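PDB 3TNL: shikimate dehydrogenase (NADP(+)) from Listeria monocytogenes, which catalyses the reversible reduction of 3-dehydroshikimate to shikimate with a nicotinamide cofactor, a step of chorismate biosynthesis on the way to aromatic amino acids. Local coordinates for residues Met55-Glu58 with Ala59-Lys62; Glu195-Val198 with Glu199-Ser203; Glu273-Glu277 with Gln278-Thr282. All blocks are in the same frame, centred on the assembly; numbering follows the deposited sequence.

In the fold
All three contacts are local, each lying within or at the end of a helix that crosses over between two parallel strands. Contact 1 lies on a helix packed against the mixed sheet of the substrate-binding domain; contacts 2 and 3 involve crossover helices of the parallel Rossmann sheet, contact 3 running on into its strand 281-283. The centres of contacts 1 and 2 are about 38 Å apart, those of contacts 1 and 3 about 34 Å, and those of contacts 2 and 3 about 31 Å. Contact 1 is the one nearest the shikimate site, with the Met-55 side chain about 4 Å from that of Ser-52, which binds shikimate, and about 8 Å from bound NAD. In contact 2 the side chain of Thr-197 is about 10 Å from that cofactor.

Contact 1. Residues Met55-Glu58 with Ala59-Lys62; sequences MHNE and AFAK
The Phe-60 ring has the carbonyl of His-56, one helical turn earlier, over one face and the amide oxygen of Asn-57 at its edge. His-56 O stands 3.1 Å above the ring plane, displaced toward the rim, and its nearest ring atom is Phe-60 CD2, also at 3.1 Å. Asn-57 OD1 lies in the plane of the ring, 3.8 Å from Phe-60 CD2, while the Asn-57 amide and the ring are turned 60° against each other. This is i to i+4 and i to i+3 packing within helix 52-63, the crossover helix of the beta-alpha-beta unit between strands 38-44 and 67-73 in the substrate-binding domain. The Phe-60 side chain leaves with CG anti to its carbonyl carbon (chi1 -63°), which leans the ring back along the helix over the preceding turn. There the ring also meets His-56 CB, at 4.0 Å from Phe-60 CE2. His-56 O thus does double duty, facing the ring and accepting the nearly straight bond from Phe-60 N at 2.8 Å.

Residues elsewhere complete the setting. His-56 stacks on Tyr-69 and meets Trp-300 edge-to-face, Phe-60 packs against Phe-297 of helix 286-301, and Asn-57 OD1 accepts from the backbone N of Tyr-69, tying the helix to strand 67-73. The dimer interface also draws on this turn: Glu-58 OE1 accepts from the backbone N of both Thr-30 and Glu-31 of the second subunit, and Asn-57 ND2 donates to Ile-33 O of that subunit. Next to Phe-60, the methyl of Ala-61 rests on the backbone one turn back, with Ala-61 CB 3.4 Å from Asn-57 O.

Contact 2. Residues Glu195-Val198 with Glu199-Ser203; sequences EKTV and EKINS
With Thr-197 OG1 anti to its carbonyl carbon (chi1 -63°), the methyl CG2 is left to run alongside Ile-201, one turn on. Ile-201 sends CG1 out anti to its own carbonyl carbon and continues extended (chi2 174°), and this carries CD1 back to 3.7 Å from Thr-197 CG2. The two side chains point the same way, and Ile-201 CG1 also rests 3.2 Å from Thr-197 O. Val-198 and Asn-202 repeat the i to i+4 pairing on another side of helix 191-204: the amide folds back along the helix, so that Asn-202 ND2 comes 3.4 Å from Val-198 CG1, while Asn-202 OD1 accepts from Ala-209 N.

The polar side is bridged by water. One water accepts from Lys-200 NZ at 2.9 Å and is hydrogen-bonded to Thr-197 OG1 as well, linking positions i and i+3; outside the pair, the hydroxyl is bonded to Asn-193 O and the ammonium to Leu-117 O. A second water donates to Lys-196 O at 3.0 Å, with only a weak bond to Glu-199 OE2. Toward the helix end, Glu-199 O is held twice by Ser-203, whose backbone N and OG (2.8 Å from Glu-199 O) approach from opposite faces of the carbonyl plane.

In the Rossmann domain this helix joins strand 180-185 to strand 208-213 as a beta-alpha-beta crossover. Thr-197 and Ile-201 face helix 164-175, Val-198 lies over Ile-183 and Leu-211 of the two strands, and Ile-201 reaches Ala-209 as well.

Contact 3. Residues Glu273-Glu277 with Gln278-Thr282; sequences EIAEE and QGCQT
Two backbone amides meet the carbonyl oxygen of Ala-275 where helix 270-277 ends. Cys-280 N donates to Ala-275 O at 3.0 Å, and Gln-278 N adds a weak bond to the same oxygen while making a better one to Ile-274 O. Gly-279 N donates to Glu-276 O, 3.0 Å away, reaching it from well above the carbonyl plane, 68° out of it, and so not along a lone pair.

The bonds from Cys-280 N and Gly-279 N, with Gly-279 at a positive phi of 88°, make a Schellman motif. At such backbone angles a beta carbon would collide with the carbonyl oxygen of Gln-278, and glycine has none. The chain can therefore reverse within a few residues and enter strand 281-283, closing the beta-alpha-beta unit that began with strand 258-261; Gln-281 makes backbone bonds to Leu-257 and Val-259 beside it.

Inside the turn, carbon atoms meet: Ala-275 CB lies 3.5 Å from Thr-282 CG2 and 4.0 Å from Cys-280 CB, and both Ala-275 and Cys-280 also rest on Val-259. The Thr-282 side chain is crossed at about a right angle by that of Glu-276. A water joins them at their polar ends, donating to Glu-276 OE2 at 2.6 Å and bonded to Thr-282 OG1, while Glu-276 OE1 forms a salt bridge with Lys-268. Glu-277 OE1 forms a salt bridge with Arg-270, which also pairs with Glu-273, and Glu-277 OE2 accepts from a second water, which in turn accepts from Gln-278 NE2 at 3.1 Å.

Contact 1. Residues Met55-Glu58 with Ala59-Lys62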
# COMPACT_ATOMS: atom_id res chain seq x y z
N MET B 55 7.33 -13.22 -4.50
CA MET B 55 7.47 -13.34 -5.93
C MET B 55 7.48 -11.97 -6.62
O MET B 55 8.41 -11.67 -7.37
CB MET B 55 6.36 -14.22 -6.50
CG MET B 55 6.18 -14.14 -8.01
SD MET B 55 5.16 -15.46 -8.75
CE MET B 55 3.60 -15.19 -7.92
N HIS B 56 6.45 -11.16 -6.40
CA HIS B 56 6.38 -9.89 -7.13
C HIS B 56 7.41 -8.87 -6.68
O HIS B 56 7.98 -8.17 -7.50
CB HIS B 56 4.96 -9.32 -7.12
CG HIS B 56 4.01 -10.16 -7.91
ND1 HIS B 56 4.07 -10.21 -9.29
CD2 HIS B 56 3.06 -11.04 -7.53
CE1 HIS B 56 3.16 -11.07 -9.72
NE2 HIS B 56 2.52 -11.57 -8.67
N ASN B 57 7.67 -8.79 -5.38
CA ASN B 57 8.69 -7.84 -4.91
C ASN B 57 10.09 -8.18 -5.43
O ASN B 57 10.85 -7.31 -5.81
CB ASN B 57 8.64 -7.72 -3.38
CG ASN B 57 7.45 -6.95 -2.92
OD1 ASN B 57 7.12 -5.96 -3.54
ND2 ASN B 57 6.80 -7.40 -1.85
N GLU B 58 10.40 -9.46 -5.47
CA GLU B 58 11.70 -9.89 -6.03
C GLU B 58 11.74 -9.54 -7.52
O GLU B 58 12.78 -9.09 -8.02
CB GLU B 58 11.94 -11.38 -5.79
CG GLU B 58 12.22 -11.72 -4.33
CD GLU B 58 13.60 -11.33 -3.85
OE1 GLU B 58 13.77 -11.26 -2.62
OE2 GLU B 58 14.51 -11.14 -4.68
N ALA B 59 10.62 -9.72 -8.24
CA ALA B 59 10.57 -9.38 -9.66
C ALA B 59 10.72 -7.87 -9.86
O ALA B 59 11.49 -7.41 -10.72
CB ALA B 59 9.22 -9.90 -10.30
N PHE B 60 9.99 -7.08 -9.07
CA PHE B 60 10.10 -5.63 -9.21
C PHE B 60 11.54 -5.17 -8.98
O PHE B 60 12.07 -4.36 -9.75
CB PHE B 60 9.22 -4.88 -8.22
CG PHE B 60 7.75 -5.11 -8.37
CD1 PHE B 60 7.14 -5.13 -9.60
CD2 PHE B 60 6.96 -5.21 -7.23
CE1 PHE B 60 5.78 -5.28 -9.71
CE2 PHE B 60 5.57 -5.34 -7.33
CZ PHE B 60 4.98 -5.43 -8.58
N ALA B 61 12.15 -5.66 -7.91
CA ALA B 61 13.52 -5.29 -7.55
C ALA B 61 14.53 -5.70 -8.62
O ALA B 61 15.41 -4.90 -8.97
CB ALA B 61 13.91 -5.85 -6.18
N LYS B 62 14.39 -6.91 -9.15
CA LYS B 62 15.26 -7.41 -10.21
C LYS B 62 15.19 -6.51 -11.44
O LYS B 62 16.23 -6.17 -12.03
CB LYS B 62 14.85 -8.84 -10.60
CG LYS B 62 15.70 -9.49 -11.70
CD LYS B 62 17.15 -9.58 -11.30
CE LYS B 62 17.95 -10.40 -12.32
NZ LYS B 62 19.40 -10.43 -11.96

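Contact 2. Residues Glu195-Val198 with Glu199-Ser203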
# COMPACT_ATOMS: atom_id res chain seq x y z
N GLU B 195 -21.53 -29.05 -12.53
CA GLU B 195 -22.65 -29.16 -13.50
C GLU B 195 -22.76 -27.83 -14.27
O GLU B 195 -22.95 -27.83 -15.49
CB GLU B 195 -23.95 -29.55 -12.81
CG GLU B 195 -23.97 -30.97 -12.29
CD GLU B 195 -25.23 -31.29 -11.46
OE1 GLU B 195 -25.58 -30.48 -10.59
OE2 GLU B 195 -25.83 -32.37 -11.66
N LYS B 196 -22.61 -26.72 -13.57
CA LYS B 196 -22.62 -25.41 -14.23
C LYS B 196 -21.44 -25.26 -15.20
O LYS B 196 -21.60 -24.76 -16.33
CB LYS B 196 -22.64 -24.27 -13.20
CG LYS B 196 -24.02 -24.04 -12.57
CD LYS B 196 -24.11 -22.67 -11.85
CE LYS B 196 -23.14 -22.52 -10.69
NZ LYS B 196 -23.31 -21.19 -9.99
N THR B 197 -20.25 -25.73 -14.81
CA THR B 197 -19.08 -25.66 -15.67
C THR B 197 -19.32 -26.45 -16.97
O THR B 197 -18.96 -25.99 -18.05
CB THR B 197 -17.88 -26.17 -14.92
OG1 THR B 197 -17.65 -25.28 -13.81
CG2 THR B 197 -16.64 -26.25 -15.82
N VAL B 198 -19.88 -27.64 -16.85
CA VAL B 198 -20.20 -28.45 -18.02
C VAL B 198 -21.13 -27.68 -18.98
O VAL B 198 -20.90 -27.68 -20.18
CB VAL B 198 -20.84 -29.79 -17.61
CG1 VAL B 198 -21.46 -30.50 -18.84
CG2 VAL B 198 -19.76 -30.67 -16.94
N GLU B 199 -22.19 -27.07 -18.43
CA GLU B 199 -23.17 -26.32 -19.21
C GLU B 199 -22.48 -25.16 -19.93
O GLU B 199 -22.70 -24.95 -21.13
CB GLU B 199 -24.29 -25.86 -18.28
CG GLU B 199 -25.52 -25.23 -18.88
CD GLU B 199 -26.54 -24.87 -17.78
OE1 GLU B 199 -27.66 -24.45 -18.13
OE2 GLU B 199 -26.22 -25.02 -16.57
N LYS B 200 -21.63 -24.42 -19.22
CA LYS B 200 -20.87 -23.31 -19.81
C LYS B 200 -19.96 -23.76 -20.95
O LYS B 200 -19.92 -23.15 -22.02
CB LYS B 200 -20.00 -22.63 -18.76
CG LYS B 200 -20.73 -21.84 -17.69
CD LYS B 200 -19.74 -21.37 -16.65
CE LYS B 200 -20.37 -20.58 -15.53
NZ LYS B 200 -19.35 -20.34 -14.45
N ILE B 201 -19.17 -24.80 -20.72
CA ILE B 201 -18.29 -25.26 -21.74
C ILE B 201 -19.04 -25.73 -23.00
O ILE B 201 -18.67 -25.39 -24.13
CB ILE B 201 -17.39 -26.39 -21.19
CG1 ILE B 201 -16.47 -25.79 -20.12
CG2 ILE B 201 -16.61 -27.06 -22.33
CD1 ILE B 201 -15.58 -26.81 -19.34
N ASN B 202 -20.07 -26.54 -22.81
CA ASN B 202 -20.81 -27.10 -23.96
C ASN B 202 -21.61 -26.07 -24.72
O ASN B 202 -21.83 -26.22 -25.92
CB ASN B 202 -21.72 -28.24 -23.52
CG ASN B 202 -20.95 -29.49 -23.14
OD1 ASN B 202 -19.84 -29.70 -23.62
ND2 ASN B 202 -21.54 -30.31 -22.26
N SER B 203 -22.03 -25.02 -24.04
CA SER B 203 -22.83 -23.98 -24.71
C SER B 203 -21.99 -22.84 -25.30
O SER B 203 -22.38 -22.27 -26.34
CB SER B 203 -23.94 -23.44 -23.79
OG SER B 203 -23.43 -22.72 -22.69
O HOH W 1 -23.98 -22.93 -16.65
O HOH W 2 -18.94 -22.92 -13.08

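Contact 3. Residues Glu273-Glu277 with Gln278-Thr282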
# COMPACT_ATOMS: atom_id res chain seq x y z
N GLU B 273 3.67 -39.80 -7.42
CA GLU B 273 4.53 -40.96 -7.18
C GLU B 273 4.02 -42.17 -7.98
O GLU B 273 4.80 -42.87 -8.61
CB GLU B 273 4.57 -41.34 -5.69
CG GLU B 273 5.18 -40.40 -4.72
CD GLU B 273 5.22 -40.96 -3.30
OE1 GLU B 273 4.80 -42.13 -3.10
OE2 GLU B 273 5.76 -40.25 -2.39
N ILE B 274 2.74 -42.46 -7.91
CA ILE B 274 2.16 -43.59 -8.61
C ILE B 274 2.36 -43.41 -10.10
O ILE B 274 2.73 -44.35 -10.81
CB ILE B 274 0.67 -43.78 -8.27
CG1 ILE B 274 0.51 -44.12 -6.79
CG2 ILE B 274 0.11 -44.91 -9.13
CD1 ILE B 274 -0.96 -43.97 -6.28
N ALA B 275 2.15 -42.18 -10.59
CA ALA B 275 2.37 -41.91 -12.01
C ALA B 275 3.79 -42.19 -12.42
O ALA B 275 4.04 -42.82 -13.44
CB ALA B 275 2.00 -40.47 -12.32
N GLU B 276 4.74 -41.74 -11.62
CA GLU B 276 6.15 -42.04 -11.92
C GLU B 276 6.38 -43.57 -11.96
O GLU B 276 7.11 -44.10 -12.83
CB GLU B 276 7.08 -41.36 -10.93
CG GLU B 276 7.09 -39.86 -10.98
CD GLU B 276 8.21 -39.26 -10.12
OE1 GLU B 276 8.99 -40.02 -9.51
OE2 GLU B 276 8.31 -38.03 -10.05
N GLU B 277 5.80 -44.27 -10.99
CA GLU B 277 5.93 -45.75 -10.91
C GLU B 277 5.38 -46.43 -12.16
O GLU B 277 5.77 -47.55 -12.49
CB GLU B 277 5.25 -46.31 -9.65
CG GLU B 277 5.88 -45.88 -8.33
CD GLU B 277 4.99 -46.19 -7.11
OE1 GLU B 277 5.28 -45.70 -6.00
OE2 GLU B 277 3.97 -46.90 -7.26
N GLN B 278 4.38 -45.82 -12.79
CA GLN B 278 3.81 -46.38 -14.01
C GLN B 278 4.47 -45.88 -15.29
O GLN B 278 4.06 -46.30 -16.39
CB GLN B 278 2.31 -46.12 -14.05
CG GLN B 278 1.61 -46.78 -12.85
CD GLN B 278 1.88 -48.29 -12.75
OE1 GLN B 278 1.67 -49.03 -13.71
NE2 GLN B 278 2.35 -48.73 -11.61
N GLY B 279 5.49 -45.04 -15.17
CA GLY B 279 6.22 -44.53 -16.33
C GLY B 279 5.67 -43.28 -16.97
O GLY B 279 6.07 -42.88 -18.06
N CYS B 280 4.68 -42.66 -16.35
CA CYS B 280 4.11 -41.49 -16.93
C CYS B 280 4.96 -40.25 -16.84
O CYS B 280 5.87 -40.18 -16.02
CB CYS B 280 2.83 -41.12 -16.16
SG CYS B 280 1.59 -42.42 -15.92
N GLN B 281 4.68 -39.27 -17.71
CA GLN B 281 5.27 -37.94 -17.58
C GLN B 281 4.46 -37.27 -16.47
O GLN B 281 3.25 -37.47 -16.40
CB GLN B 281 5.07 -37.12 -18.85
CG GLN B 281 5.81 -37.62 -20.06
CD GLN B 281 7.16 -37.01 -20.20
OE1 GLN B 281 7.85 -36.77 -19.21
NE2 GLN B 281 7.56 -36.76 -21.44
N THR B 282 5.10 -36.45 -15.66
CA THR B 282 4.43 -35.79 -14.54
C THR B 282 4.80 -34.33 -14.41
O THR B 282 5.87 -33.88 -14.83
CB THR B 282 4.78 -36.45 -13.17
OG1 THR B 282 6.22 -36.44 -13.01
CG2 THR B 282 4.27 -37.90 -13.09
O HOH W 3 6.47 -36.18 -10.24
O HOH W 4 2.14 -47.78 -8.66